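PDB 2FTZ: geranyltranstransferase from Thermotoga maritima, which probably catalyses the condensation of geranyl diphosphate with isopentenyl diphosphate to form farnesyl diphosphate. Local coordinates for residues 54-59 against 268-273; 88-93 against 107-112; 122-127 against 137-142. All coordinates share one frame; numbering follows the deposited sequence.

Contact 1 (54-59 against 268-273)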
ATOM      1  N   VAL A  54      -2.579 -18.857 -10.026  1.00 22.03           N
ATOM      2  CA  VAL A  54      -1.397 -18.306 -10.673  1.00 21.42           C
ATOM      3  C   VAL A  54      -0.415 -19.430 -11.033  1.00 20.42           C
ATOM      4  O   VAL A  54       0.089 -19.500 -12.151  1.00 22.22           O
ATOM      5  CB  VAL A  54      -0.687 -17.263  -9.798  1.00 20.97           C
ATOM      6  CG1 VAL A  54       0.686 -16.915 -10.422  1.00 22.01           C
ATOM      7  CG2 VAL A  54      -1.575 -16.018  -9.608  1.00 22.52           C
ATOM      8  N   LEU A  55      -0.124 -20.305 -10.085  1.00 23.30           N
ATOM      9  CA  LEU A  55       0.851 -21.354 -10.309  1.00 22.71           C
ATOM     10  C   LEU A  55       0.388 -22.378 -11.362  1.00 22.99           C
ATOM     11  O   LEU A  55       1.183 -22.832 -12.195  1.00 21.79           O
ATOM     12  CB  LEU A  55       1.204 -22.073  -9.010  1.00 24.99           C
ATOM     13  CG  LEU A  55       1.948 -21.236  -7.968  1.00 22.04           C
ATOM     14  CD1 LEU A  55       2.114 -22.138  -6.715  1.00 34.85           C
ATOM     15  CD2 LEU A  55       3.333 -20.743  -8.494  1.00 25.19           C
ATOM     16  N   THR A  56      -0.888 -22.722 -11.321  1.00 19.21           N
ATOM     17  CA  THR A  56      -1.471 -23.664 -12.239  1.00 20.33           C
ATOM     18  C   THR A  56      -1.524 -23.089 -13.674  1.00 20.76           C
ATOM     19  O   THR A  56      -1.181 -23.778 -14.657  1.00 21.23           O
ATOM     20  CB  THR A  56      -2.845 -24.120 -11.716  1.00 22.13           C
ATOM     21  OG1 THR A  56      -2.659 -24.631 -10.377  1.00 22.59           O
ATOM     22  CG2 THR A  56      -3.393 -25.208 -12.575  1.00 20.95           C
ATOM     23  N   LEU A  57      -1.926 -21.838 -13.812  1.00 20.56           N
ATOM     24  CA  LEU A  57      -1.957 -21.205 -15.132  1.00 20.46           C
ATOM     25  C   LEU A  57      -0.543 -21.128 -15.702  1.00 21.28           C
ATOM     26  O   LEU A  57      -0.312 -21.441 -16.879  1.00 22.83           O
ATOM     27  CB  LEU A  57      -2.542 -19.805 -15.039  1.00 20.96           C
ATOM     28  CG  LEU A  57      -4.062 -19.669 -15.116  1.00 27.11           C
ATOM     29  CD1 LEU A  57      -4.464 -18.227 -14.683  1.00 31.28           C
ATOM     30  CD2 LEU A  57      -4.560 -19.988 -16.512  1.00 26.54           C
ATOM     31  N   GLY A  58       0.400 -20.747 -14.857  1.00 24.53           N
ATOM     32  CA  GLY A  58       1.800 -20.645 -15.307  1.00 25.14           C
ATOM     33  C   GLY A  58       2.387 -21.969 -15.752  1.00 26.37           C
ATOM     34  O   GLY A  58       3.113 -22.025 -16.744  1.00 26.53           O
ATOM     35  N   GLU A  59       2.056 -23.041 -15.038  1.00 27.07           N
ATOM     36  CA  GLU A  59       2.419 -24.393 -15.465  1.00 27.04           C
ATOM     37  C   GLU A  59       1.858 -24.717 -16.852  1.00 26.82           C
ATOM     38  O   GLU A  59       2.552 -25.221 -17.726  1.00 25.52           O
ATOM     39  CB  GLU A  59       1.874 -25.438 -14.507  1.00 29.08           C
ATOM     40  CG  GLU A  59       2.489 -25.469 -13.147  1.00 40.63           C
ATOM     41  CD  GLU A  59       2.012 -26.665 -12.317  1.00 40.15           C
ATOM     42  OE1 GLU A  59       1.890 -27.757 -12.881  1.00 50.32           O
ATOM     43  OE2 GLU A  59       1.791 -26.504 -11.097  1.00 63.32           O
ATOM     44  N   PHE A 268      -5.312 -26.917 -19.509  1.00 21.56           N
ATOM     45  CA  PHE A 268      -6.009 -28.080 -18.935  1.00 22.46           C
ATOM     46  C   PHE A 268      -5.827 -28.255 -17.432  1.00 22.11           C
ATOM     47  O   PHE A 268      -6.772 -28.672 -16.754  1.00 22.16           O
ATOM     48  CB  PHE A 268      -5.647 -29.365 -19.690  1.00 21.69           C
ATOM     49  CG  PHE A 268      -6.221 -29.383 -21.069  1.00 24.55           C
ATOM     50  CD1 PHE A 268      -7.589 -29.388 -21.244  1.00 23.26           C
ATOM     51  CD2 PHE A 268      -5.404 -29.221 -22.168  1.00 25.00           C
ATOM     52  CE1 PHE A 268      -8.147 -29.347 -22.522  1.00 26.19           C
ATOM     53  CE2 PHE A 268      -5.939 -29.173 -23.443  1.00 26.10           C
ATOM     54  CZ  PHE A 268      -7.311 -29.228 -23.620  1.00 23.11           C
ATOM     55  N   ARG A 269      -4.651 -27.931 -16.892  1.00 20.56           N
ATOM     56  CA  ARG A 269      -4.476 -28.021 -15.426  1.00 23.61           C
ATOM     57  C   ARG A 269      -5.398 -27.025 -14.699  1.00 20.70           C
ATOM     58  O   ARG A 269      -6.046 -27.330 -13.696  1.00 22.20           O
ATOM     59  CB  ARG A 269      -3.033 -27.775 -15.026  1.00 25.11           C
ATOM     60  CG  ARG A 269      -2.021 -28.776 -15.595  1.00 31.95           C
ATOM     61  CD  ARG A 269      -0.632 -28.329 -15.135  0.50 35.80           C
ATOM     62  NE  ARG A 269       0.477 -29.115 -15.684  0.50 41.50           N
ATOM     63  CZ  ARG A 269       1.230 -29.977 -14.997  0.50 42.16           C
ATOM     64  NH1 ARG A 269       1.008 -30.226 -13.706  0.50 45.82           N
ATOM     65  NH2 ARG A 269       2.224 -30.605 -15.615  0.50 42.82           N
ATOM     66  N   THR A 270      -5.478 -25.836 -15.264  1.00 20.48           N
ATOM     67  CA  THR A 270      -6.323 -24.770 -14.749  1.00 21.09           C
ATOM     68  C   THR A 270      -7.770 -25.177 -14.895  1.00 20.59           C
ATOM     69  O   THR A 270      -8.556 -24.984 -13.975  1.00 21.57           O
ATOM     70  CB  THR A 270      -6.042 -23.472 -15.466  1.00 21.64           C
ATOM     71  OG1 THR A 270      -4.618 -23.170 -15.383  1.00 23.42           O
ATOM     72  CG2 THR A 270      -6.882 -22.329 -14.926  1.00 23.59           C
ATOM     73  N   LEU A 271      -8.127 -25.762 -16.033  1.00 18.81           N
ATOM     74  CA  LEU A 271      -9.527 -26.220 -16.232  1.00 20.15           C
ATOM     75  C   LEU A 271      -9.935 -27.200 -15.122  1.00 19.66           C
ATOM     76  O   LEU A 271     -11.016 -27.097 -14.535  1.00 20.07           O
ATOM     77  CB  LEU A 271      -9.680 -26.870 -17.605  1.00 19.25           C
ATOM     78  CG  LEU A 271     -11.065 -27.328 -18.035  1.00 19.61           C
ATOM     79  CD1 LEU A 271     -12.014 -26.135 -18.126  1.00 17.54           C
ATOM     80  CD2 LEU A 271     -11.023 -28.116 -19.359  1.00 17.58           C
ATOM     81  N   PHE A 272      -9.085 -28.183 -14.846  1.00 20.56           N
ATOM     82  CA  PHE A 272      -9.407 -29.166 -13.822  1.00 23.37           C
ATOM     83  C   PHE A 272      -9.447 -28.577 -12.409  1.00 21.52           C
ATOM     84  O   PHE A 272     -10.318 -28.944 -11.622  1.00 23.42           O
ATOM     85  CB  PHE A 272      -8.495 -30.362 -13.934  1.00 26.21           C
ATOM     86  CG  PHE A 272      -8.920 -31.307 -15.047  1.00 29.33           C
ATOM     87  CD1 PHE A 272      -8.618 -31.026 -16.351  1.00 33.75           C
ATOM     88  CD2 PHE A 272      -9.717 -32.395 -14.775  1.00 41.26           C
ATOM     89  CE1 PHE A 272      -9.018 -31.859 -17.384  1.00 34.13           C
ATOM     90  CE2 PHE A 272     -10.134 -33.240 -15.798  1.00 44.36           C
ATOM     91  CZ  PHE A 272      -9.778 -32.965 -17.107  1.00 42.82           C
ATOM     92  N   LEU A 273      -8.569 -27.635 -12.139  1.00 24.18           N
ATOM     93  CA  LEU A 273      -8.592 -26.883 -10.866  1.00 23.07           C
ATOM     94  C   LEU A 273      -9.934 -26.159 -10.714  1.00 22.86           C
ATOM     95  O   LEU A 273     -10.603 -26.239  -9.680  1.00 23.72           O
ATOM     96  CB  LEU A 273      -7.426 -25.884 -10.827  1.00 22.36           C
ATOM     97  CG  LEU A 273      -7.368 -24.983  -9.574  1.00 24.85           C
ATOM     98  CD1 LEU A 273      -7.049 -25.843  -8.378  1.00 31.85           C
ATOM     99  CD2 LEU A 273      -6.342 -23.892  -9.719  1.00 28.13           C
TER
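Thr56 lays its methyl on the backbone of Arg269 and Thr270. Its CB lies 4.0 Å from CD2 of Leu273. Beyond CB the chain forks. Chi1 of -55° sets CG2 anti to the backbone N, where it meets the other helix, 3.4 Å from C of Arg269. CG2 also lies 3.6 Å from CB of Arg269. The same torsion leaves the hydroxyl OG1 beside its own backbone N, placed to bond Leu52 O, one turn back. OG1 is also hydrogen-bonded to Lys14 NZ, and it still touches CD2 of Leu273.

Leu57 reaches the same seam with its end. Its CD2 packs 3.7 Å from CG2 of Thr270 and 3.4 Å from OG1 of Thr270. That buried hydroxyl is satisfied by Asp60 OD2, while Asp60 OD1 takes the N-H of Arg269, so one carboxylate grips two neighbouring residues of the second helix.

Toward the more exposed part of the contact, OE1 of Glu59 forms a salt bridge of 2.7 Å with NH1 of Arg269. The oxygen sits over a face of the guanidinium. This bridge is doubtful in detail, because Arg269 has a second conformer and also touches a crystal neighbour.

The two segments run roughly antiparallel, their axes at 147°, within the all-helical polyprenyl synthetase fold. Val54 and Leu55 pack on helix 69-87, and Val54 and Leu57 on helix 177-189.

Contact 2 (88-93 against 107-112). With EDO (1,2-ethanediol), chain F; EDO (1,2-ethanediol), chain G.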
ATOM      1  N   LEU A  88     -11.079  -4.777  10.571  1.00 31.82           N
ATOM      2  CA  LEU A  88     -10.892  -3.753  11.595  1.00 31.45           C
ATOM      3  C   LEU A  88     -12.221  -3.173  12.096  1.00 32.40           C
ATOM      4  O   LEU A  88     -13.215  -3.130  11.348  1.00 32.09           O
ATOM      5  CB  LEU A  88      -9.949  -2.621  11.135  1.00 31.80           C
ATOM      6  CG  LEU A  88      -8.472  -2.988  10.923  1.00 31.98           C
ATOM      7  CD1 LEU A  88      -7.685  -1.815  10.258  1.00 32.20           C
ATOM      8  CD2 LEU A  88      -7.788  -3.454  12.245  1.00 30.72           C
ATOM      9  N   PRO A  89     -12.230  -2.707  13.365  1.00 32.06           N
ATOM     10  CA  PRO A  89     -13.460  -2.212  13.955  1.00 33.42           C
ATOM     11  C   PRO A  89     -14.235  -1.151  13.127  1.00 35.37           C
ATOM     12  O   PRO A  89     -15.446  -1.244  13.072  1.00 33.35           O
ATOM     13  CB  PRO A  89     -12.991  -1.642  15.303  1.00 36.32           C
ATOM     14  CG  PRO A  89     -11.775  -2.480  15.657  1.00 35.79           C
ATOM     15  CD  PRO A  89     -11.103  -2.650  14.329  1.00 34.85           C
ATOM     16  N   PRO A  90     -13.545  -0.163  12.492  1.00 34.18           N
ATOM     17  CA  PRO A  90     -14.272   0.846  11.676  1.00 35.06           C
ATOM     18  C   PRO A  90     -14.924   0.275  10.423  1.00 34.53           C
ATOM     19  O   PRO A  90     -15.792   0.904   9.821  1.00 33.44           O
ATOM     20  CB  PRO A  90     -13.180   1.836  11.250  1.00 36.89           C
ATOM     21  CG  PRO A  90     -11.949   1.474  11.998  1.00 39.73           C
ATOM     22  CD  PRO A  90     -12.089   0.075  12.498  1.00 38.22           C
ATOM     23  N   ILE A  91     -14.446  -0.875   9.982  1.00 32.77           N
ATOM     24  CA  ILE A  91     -14.923  -1.450   8.749  1.00 33.94           C
ATOM     25  C   ILE A  91     -15.900  -2.545   9.166  1.00 37.65           C
ATOM     26  O   ILE A  91     -17.028  -2.219   9.530  1.00 36.89           O
ATOM     27  CB  ILE A  91     -13.786  -1.934   7.824  1.00 35.00           C
ATOM     28  CG1 ILE A  91     -12.764  -0.799   7.586  1.00 39.01           C
ATOM     29  CG2 ILE A  91     -14.379  -2.448   6.454  1.00 35.68           C
ATOM     30  CD1 ILE A  91     -13.373   0.498   6.972  1.00 38.81           C
ATOM     31  N   ASP A  92     -15.485  -3.814   9.149  1.00 33.75           N
ATOM     32  CA  ASP A  92     -16.418  -4.897   9.439  1.00 38.62           C
ATOM     33  C   ASP A  92     -16.385  -5.393  10.871  1.00 38.36           C
ATOM     34  O   ASP A  92     -17.331  -6.087  11.302  1.00 37.35           O
ATOM     35  CB  ASP A  92     -16.295  -6.006   8.384  1.00 39.50           C
ATOM     36  CG  ASP A  92     -16.915  -5.580   7.051  1.00 52.88           C
ATOM     37  OD1 ASP A  92     -17.802  -4.678   7.047  1.00 60.36           O
ATOM     38  OD2 ASP A  92     -16.513  -6.122   6.005  1.00 70.36           O
ATOM     39  N   ASN A  93     -15.367  -4.982  11.636  1.00 35.26           N
ATOM     40  CA  ASN A  93     -15.323  -5.269  13.077  1.00 38.10           C
ATOM     41  C   ASN A  93     -15.500  -6.767  13.357  1.00 38.79           C
ATOM     42  O   ASN A  93     -16.362  -7.181  14.160  1.00 39.91           O
ATOM     43  CB  ASN A  93     -16.406  -4.446  13.810  1.00 38.44           C
ATOM     44  CG  ASN A  93     -16.223  -4.426  15.324  1.00 41.49           C
ATOM     45  OD1 ASN A  93     -15.126  -4.611  15.846  1.00 43.58           O
ATOM     46  ND2 ASN A  93     -17.312  -4.177  16.038  1.00 46.38           N
ATOM     47  N   TYR A 107      -3.587  -8.713  18.542  1.00 33.78           N
ATOM     48  CA  TYR A 107      -2.466  -7.798  18.686  1.00 34.68           C
ATOM     49  C   TYR A 107      -2.801  -6.353  18.991  1.00 36.07           C
ATOM     50  O   TYR A 107      -1.900  -5.597  19.335  1.00 37.95           O
ATOM     51  CB  TYR A 107      -1.644  -7.822  17.399  1.00 32.82           C
ATOM     52  CG  TYR A 107      -0.974  -9.141  17.221  1.00 33.80           C
ATOM     53  CD1 TYR A 107       0.236  -9.439  17.889  1.00 40.71           C
ATOM     54  CD2 TYR A 107      -1.560 -10.127  16.440  1.00 33.75           C
ATOM     55  CE1 TYR A 107       0.829 -10.654  17.748  1.00 41.42           C
ATOM     56  CE2 TYR A 107      -0.966 -11.344  16.283  1.00 32.06           C
ATOM     57  CZ  TYR A 107       0.215 -11.612  16.947  1.00 41.57           C
ATOM     58  OH  TYR A 107       0.756 -12.851  16.784  1.00 38.73           O
ATOM     59  N   GLY A 108      -4.064  -5.944  18.845  1.00 32.52           N
ATOM     60  CA  GLY A 108      -4.419  -4.531  19.037  1.00 29.75           C
ATOM     61  C   GLY A 108      -4.725  -3.936  17.689  1.00 28.03           C
ATOM     62  O   GLY A 108      -4.213  -4.385  16.667  1.00 26.42           O
ATOM     63  N   GLU A 109      -5.577  -2.921  17.677  1.00 28.60           N
ATOM     64  CA  GLU A 109      -5.978  -2.267  16.457  1.00 30.76           C
ATOM     65  C   GLU A 109      -4.852  -1.495  15.799  1.00 25.99           C
ATOM     66  O   GLU A 109      -4.789  -1.428  14.581  1.00 25.49           O
ATOM     67  CB  GLU A 109      -7.096  -1.284  16.796  1.00 34.40           C
ATOM     68  CG  GLU A 109      -7.788  -0.692  15.631  1.00 41.20           C
ATOM     69  CD  GLU A 109      -9.139  -0.033  16.034  1.00 40.68           C
ATOM     70  OE1 GLU A 109      -9.616  -0.231  17.195  1.00 47.87           O
ATOM     71  OE2 GLU A 109      -9.685   0.671  15.174  1.00 49.45           O
ATOM     72  N   ASP A 110      -3.976  -0.906  16.614  1.00 25.64           N
ATOM     73  CA  ASP A 110      -2.790  -0.198  16.111  1.00 26.46           C
ATOM     74  C   ASP A 110      -1.871  -1.156  15.338  1.00 26.35           C
ATOM     75  O   ASP A 110      -1.455  -0.890  14.197  1.00 26.55           O
ATOM     76  CB  ASP A 110      -2.026   0.518  17.267  1.00 30.48           C
ATOM     77  CG  ASP A 110      -1.738  -0.378  18.530  1.00 35.45           C
ATOM     78  OD1 ASP A 110      -2.200  -1.551  18.693  1.00 30.63           O
ATOM     79  OD2 ASP A 110      -1.030   0.158  19.423  1.00 35.98           O
ATOM     80  N   ILE A 111      -1.570  -2.284  15.975  1.00 24.95           N
ATOM     81  CA  ILE A 111      -0.669  -3.253  15.392  1.00 24.54           C
ATOM     82  C   ILE A 111      -1.288  -3.843  14.140  1.00 24.00           C
ATOM     83  O   ILE A 111      -0.590  -4.022  13.129  1.00 23.36           O
ATOM     84  CB  ILE A 111      -0.331  -4.342  16.393  1.00 23.65           C
ATOM     85  CG1 ILE A 111       0.421  -3.753  17.605  1.00 25.68           C
ATOM     86  CG2 ILE A 111       0.539  -5.439  15.765  1.00 28.82           C
ATOM     87  CD1 ILE A 111       1.704  -3.009  17.253  1.00 26.63           C
ATOM     88  N   ALA A 112      -2.587  -4.139  14.184  1.00 22.92           N
ATOM     89  CA  ALA A 112      -3.277  -4.734  13.046  1.00 25.34           C
ATOM     90  C   ALA A 112      -3.287  -3.784  11.826  1.00 22.74           C
ATOM     91  O   ALA A 112      -3.097  -4.221  10.684  1.00 23.86           O
ATOM     92  CB  ALA A 112      -4.715  -5.172  13.419  1.00 27.78           C
TER
HETATM   93  C1  EDO F 277      -6.402  -1.022  20.868  1.00 53.49           C
HETATM   94  O1  EDO F 277      -6.767  -2.267  20.253  1.00 44.97           O
HETATM   95  C2  EDO F 277      -4.971  -0.662  20.479  1.00 56.96           C
HETATM   96  O2  EDO F 277      -4.981   0.567  19.740  1.00 63.86           O
HETATM   97  C1  EDO G 278       1.297  -1.620  20.796  1.00 48.25           C
HETATM   98  O1  EDO G 278       0.147  -1.125  21.489  1.00 40.63           O
HETATM   99  C2  EDO G 278       1.753  -2.911  21.454  1.00 49.10           C
HETATM  100  O2  EDO G 278       0.609  -3.493  22.090  1.00 58.69           O
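Glu109 and Pro89 meet tip to tip, and the closest packing is here and at Leu88. CG of Glu109 is anti to the backbone N (chi1 -170°), and the chain extends to the proline rings. OE1 lies 3.5 Å from CG of Pro89, and OE2 lies 3.6 Å from CD of Pro90. Deeper in, CD2 of Leu88 rests on CB of Ala112 at 3.7 Å.

The prolines belong to a type I turn from Leu88 to Ile91. Leu88 O accepts the N-H groups of both Ile91 and Asn93. This turn is part of the first aspartate-rich motif of prenyl synthases (DDLPPID), which binds magnesium and diphosphate in relatives.

An alanine in place of Glu109 would probably open a gap beside the rings of Pro89 and Pro90. OE2 also lies close to OE2 of Glu109 in the second subunit, so one may be protonated.

At the helix start, away from the proline rings, lie two ethanediol molecules, probably from the crystallisation liquor. The N-H of Glu109 donates to O1 of one (N to O1 2.9 Å). OD2 of Asp110 accepts from the other and forms a salt bridge with Arg158 of the second subunit, whose Ile91 packs on Asp110.

Contact 3 (122-127 against 137-142)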
ATOM      1  N   LEU A 122       4.999  -5.313   1.335  1.00 20.61           N
ATOM      2  CA  LEU A 122       5.688  -6.543   0.982  1.00 22.85           C
ATOM      3  C   LEU A 122       5.184  -7.162  -0.318  1.00 24.67           C
ATOM      4  O   LEU A 122       5.971  -7.686  -1.102  1.00 21.95           O
ATOM      5  CB  LEU A 122       5.648  -7.490   2.139  1.00 23.40           C
ATOM      6  CG  LEU A 122       6.580  -7.102   3.297  1.00 24.03           C
ATOM      7  CD1 LEU A 122       6.389  -8.097   4.445  1.00 25.52           C
ATOM      8  CD2 LEU A 122       8.059  -6.999   2.929  1.00 23.68           C
ATOM      9  N   ALA A 123       3.879  -7.070  -0.569  1.00 23.07           N
ATOM     10  CA  ALA A 123       3.322  -7.580  -1.819  1.00 23.50           C
ATOM     11  C   ALA A 123       3.941  -6.817  -2.987  1.00 22.18           C
ATOM     12  O   ALA A 123       4.348  -7.445  -3.981  1.00 21.87           O
ATOM     13  CB  ALA A 123       1.776  -7.473  -1.792  1.00 19.08           C
ATOM     14  N   PHE A 124       3.926  -5.473  -2.945  1.00 21.47           N
ATOM     15  CA  PHE A 124       4.576  -4.665  -3.968  1.00 21.92           C
ATOM     16  C   PHE A 124       6.078  -4.977  -4.079  1.00 21.14           C
ATOM     17  O   PHE A 124       6.612  -5.043  -5.188  1.00 23.43           O
ATOM     18  CB  PHE A 124       4.382  -3.165  -3.731  1.00 22.48           C
ATOM     19  CG  PHE A 124       3.023  -2.639  -4.125  1.00 22.30           C
ATOM     20  CD1 PHE A 124       2.730  -2.360  -5.476  1.00 23.68           C
ATOM     21  CD2 PHE A 124       2.013  -2.437  -3.172  1.00 27.81           C
ATOM     22  CE1 PHE A 124       1.517  -1.850  -5.834  1.00 24.89           C
ATOM     23  CE2 PHE A 124       0.733  -1.936  -3.572  1.00 29.68           C
ATOM     24  CZ  PHE A 124       0.491  -1.690  -4.868  1.00 27.78           C
ATOM     25  N   SER A 125       6.759  -5.226  -2.960  1.00 22.55           N
ATOM     26  CA  SER A 125       8.177  -5.555  -3.011  1.00 26.51           C
ATOM     27  C   SER A 125       8.396  -6.872  -3.787  1.00 22.99           C
ATOM     28  O   SER A 125       9.342  -6.998  -4.563  1.00 25.75           O
ATOM     29  CB  SER A 125       8.775  -5.679  -1.607  0.50 26.14           C
ATOM     30  OG  SER A 125      10.155  -5.995  -1.684  0.50 31.17           O
ATOM     31  N   GLN A 126       7.528  -7.851  -3.575  1.00 25.05           N
ATOM     32  CA  GLN A 126       7.646  -9.131  -4.315  1.00 25.13           C
ATOM     33  C   GLN A 126       7.437  -8.955  -5.780  1.00 24.42           C
ATOM     34  O   GLN A 126       8.207  -9.517  -6.546  1.00 26.33           O
ATOM     35  CB  GLN A 126       6.724 -10.196  -3.720  0.50 27.58           C
ATOM     36  CG  GLN A 126       7.213 -10.688  -2.374  0.50 32.53           C
ATOM     37  CD  GLN A 126       8.580 -11.370  -2.429  0.50 37.41           C
ATOM     38  OE1 GLN A 126       8.756 -12.394  -3.092  0.50 34.73           O
ATOM     39  NE2 GLN A 126       9.549 -10.801  -1.709  0.50 45.04           N
ATOM     40  N   ILE A 127       6.407  -8.182  -6.177  1.00 23.73           N
ATOM     41  CA  ILE A 127       6.148  -7.856  -7.566  1.00 25.09           C
ATOM     42  C   ILE A 127       7.314  -7.145  -8.199  1.00 23.24           C
ATOM     43  O   ILE A 127       7.689  -7.415  -9.334  1.00 24.12           O
ATOM     44  CB  ILE A 127       4.879  -7.008  -7.746  1.00 24.99           C
ATOM     45  CG1 ILE A 127       3.659  -7.860  -7.424  1.00 30.06           C
ATOM     46  CG2 ILE A 127       4.722  -6.509  -9.176  1.00 35.64           C
ATOM     47  CD1 ILE A 127       3.376  -9.032  -8.438  1.00 29.04           C
ATOM     48  N   GLU A 137       2.563  -2.322 -13.397  1.00 23.23           N
ATOM     49  CA  GLU A 137       1.452  -1.461 -13.752  1.00 27.44           C
ATOM     50  C   GLU A 137       0.111  -2.116 -13.497  1.00 26.59           C
ATOM     51  O   GLU A 137      -0.784  -1.503 -12.930  1.00 22.08           O
ATOM     52  CB  GLU A 137       1.577  -1.097 -15.222  1.00 30.66           C
ATOM     53  CG  GLU A 137       0.552  -0.122 -15.723  1.00 46.98           C
ATOM     54  CD  GLU A 137       1.057   0.671 -16.936  1.00 61.25           C
ATOM     55  OE1 GLU A 137       2.193   0.402 -17.417  1.00 57.93           O
ATOM     56  OE2 GLU A 137       0.317   1.574 -17.391  1.00 68.86           O
ATOM     57  N   GLU A 138      -0.036  -3.361 -13.950  1.00 23.04           N
ATOM     58  CA  GLU A 138      -1.272  -4.103 -13.742  1.00 23.37           C
ATOM     59  C   GLU A 138      -1.580  -4.353 -12.289  1.00 21.53           C
ATOM     60  O   GLU A 138      -2.740  -4.291 -11.907  1.00 21.64           O
ATOM     61  CB  GLU A 138      -1.276  -5.450 -14.470  1.00 25.33           C
ATOM     62  CG  GLU A 138      -1.373  -5.345 -15.973  1.00 33.76           C
ATOM     63  CD  GLU A 138      -2.761  -4.907 -16.445  1.00 35.75           C
ATOM     64  OE1 GLU A 138      -3.775  -5.459 -15.975  1.00 38.83           O
ATOM     65  OE2 GLU A 138      -2.814  -3.963 -17.249  1.00 47.63           O
ATOM     66  N   PHE A 139      -0.556  -4.736 -11.512  1.00 21.01           N
ATOM     67  CA  PHE A 139      -0.716  -4.982 -10.097  1.00 21.35           C
ATOM     68  C   PHE A 139      -1.160  -3.693  -9.360  1.00 21.22           C
ATOM     69  O   PHE A 139      -2.046  -3.727  -8.495  1.00 21.84           O
ATOM     70  CB  PHE A 139       0.561  -5.578  -9.508  1.00 19.87           C
ATOM     71  CG  PHE A 139       0.436  -6.018  -8.090  1.00 20.11           C
ATOM     72  CD1 PHE A 139      -0.229  -7.185  -7.765  1.00 26.78           C
ATOM     73  CD2 PHE A 139       0.893  -5.220  -7.040  1.00 22.53           C
ATOM     74  CE1 PHE A 139      -0.340  -7.586  -6.469  1.00 30.03           C
ATOM     75  CE2 PHE A 139       0.759  -5.627  -5.700  1.00 26.75           C
ATOM     76  CZ  PHE A 139       0.154  -6.806  -5.439  1.00 26.60           C
ATOM     77  N   SER A 140      -0.551  -2.579  -9.715  1.00 19.20           N
ATOM     78  CA  SER A 140      -0.847  -1.278  -9.088  1.00 20.05           C
ATOM     79  C   SER A 140      -2.269  -0.879  -9.433  1.00 19.96           C
ATOM     80  O   SER A 140      -3.000  -0.411  -8.576  1.00 21.62           O
ATOM     81  CB  SER A 140       0.139  -0.200  -9.605  1.00 23.83           C
ATOM     82  OG  SER A 140       1.415  -0.458  -9.043  1.00 26.88           O
ATOM     83  N   GLU A 141      -2.666  -1.102 -10.682  1.00 21.20           N
ATOM     84  CA  GLU A 141      -4.046  -0.777 -11.133  1.00 26.27           C
ATOM     85  C   GLU A 141      -5.031  -1.663 -10.381  1.00 23.58           C
ATOM     86  O   GLU A 141      -6.078  -1.216  -9.948  1.00 22.37           O
ATOM     87  CB  GLU A 141      -4.186  -1.011 -12.649  1.00 27.76           C
ATOM     88  CG  GLU A 141      -5.623  -0.947 -13.177  1.00 38.03           C
ATOM     89  CD  GLU A 141      -5.690  -0.735 -14.722  1.00 41.45           C
ATOM     90  OE1 GLU A 141      -4.627  -0.823 -15.400  1.00 58.52           O
ATOM     91  OE2 GLU A 141      -6.816  -0.486 -15.223  1.00 52.58           O
ATOM     92  N   THR A 142      -4.672  -2.937 -10.233  1.00 22.24           N
ATOM     93  CA  THR A 142      -5.480  -3.901  -9.512  1.00 19.98           C
ATOM     94  C   THR A 142      -5.698  -3.474  -8.053  1.00 22.55           C
ATOM     95  O   THR A 142      -6.786  -3.568  -7.580  1.00 21.52           O
ATOM     96  CB  THR A 142      -4.842  -5.288  -9.575  1.00 23.61           C
ATOM     97  OG1 THR A 142      -4.812  -5.703 -10.953  1.00 24.15           O
ATOM     98  CG2 THR A 142      -5.591  -6.318  -8.683  1.00 23.46           C
TER
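Phe139 and Phe124 form a T-shaped pair, with the edge of Phe139 pointing at the face of Phe124. CE2 of Phe139 stands 3.7 Å above the plane of the Phe124 ring, over its centre. The planes are 80° apart and the ring centroids 5.0 Å apart. A face of Phe139 is taken by Ile127, whose CG1 makes a CH-pi contact 3.7 Å from the ring centroid, almost on the normal. Phe139 is therefore held both by its edge and by a face. At the edge of the Phe124 ring, near its plane, OG of Ser140 lies 3.5 Å from CE1. That hydroxyl has its polar partner in Phe136 O.

CG of Phe139 is anti to the backbone N (chi1 -173°), which sets CG toward segment 122-127; the ring beyond it meets Phe124, Ile127 and Ala123. Ala123 adds its CB, 4.0 Å from CZ of Phe139. The axes of the two segments come within 10.8 Å, with the Phe139 ring filling the interval.

The segments run antiparallel, at 161°, as two helices joined by a short connection.

Around the pair, Ala123 and Ile127 pack on helix 69-87. Phe139 makes a further edge-to-face contact with Phe182 of helix 177-189. Phe124 stacks on Phe124 of the second subunit, so this contact continues into the dimer interface.

Contacts 1 and 3 are buried helix pairs, while contact 2 is only partly buried and lies on the opposite side of the chain's centre from contact 1. Contacts 2 and 3 share helix 109-127, using its start and its end, with centres 24 Å apart. Both touch the second subunit, through a salt bridge and acidic side chains packed on Pro90 and Ile91 in contact 2, and mainly through stacked Phe124 rings in contact 3. Contact 1 touches no other chain of the assembly. Its chemistry is mixed: threonines and leucines inside, an ion pair where it is more exposed. Contact 3 is mainly aromatic and aliphatic. Helices 69-87 and 177-189 pack beside contacts 1 and 3, which do not touch.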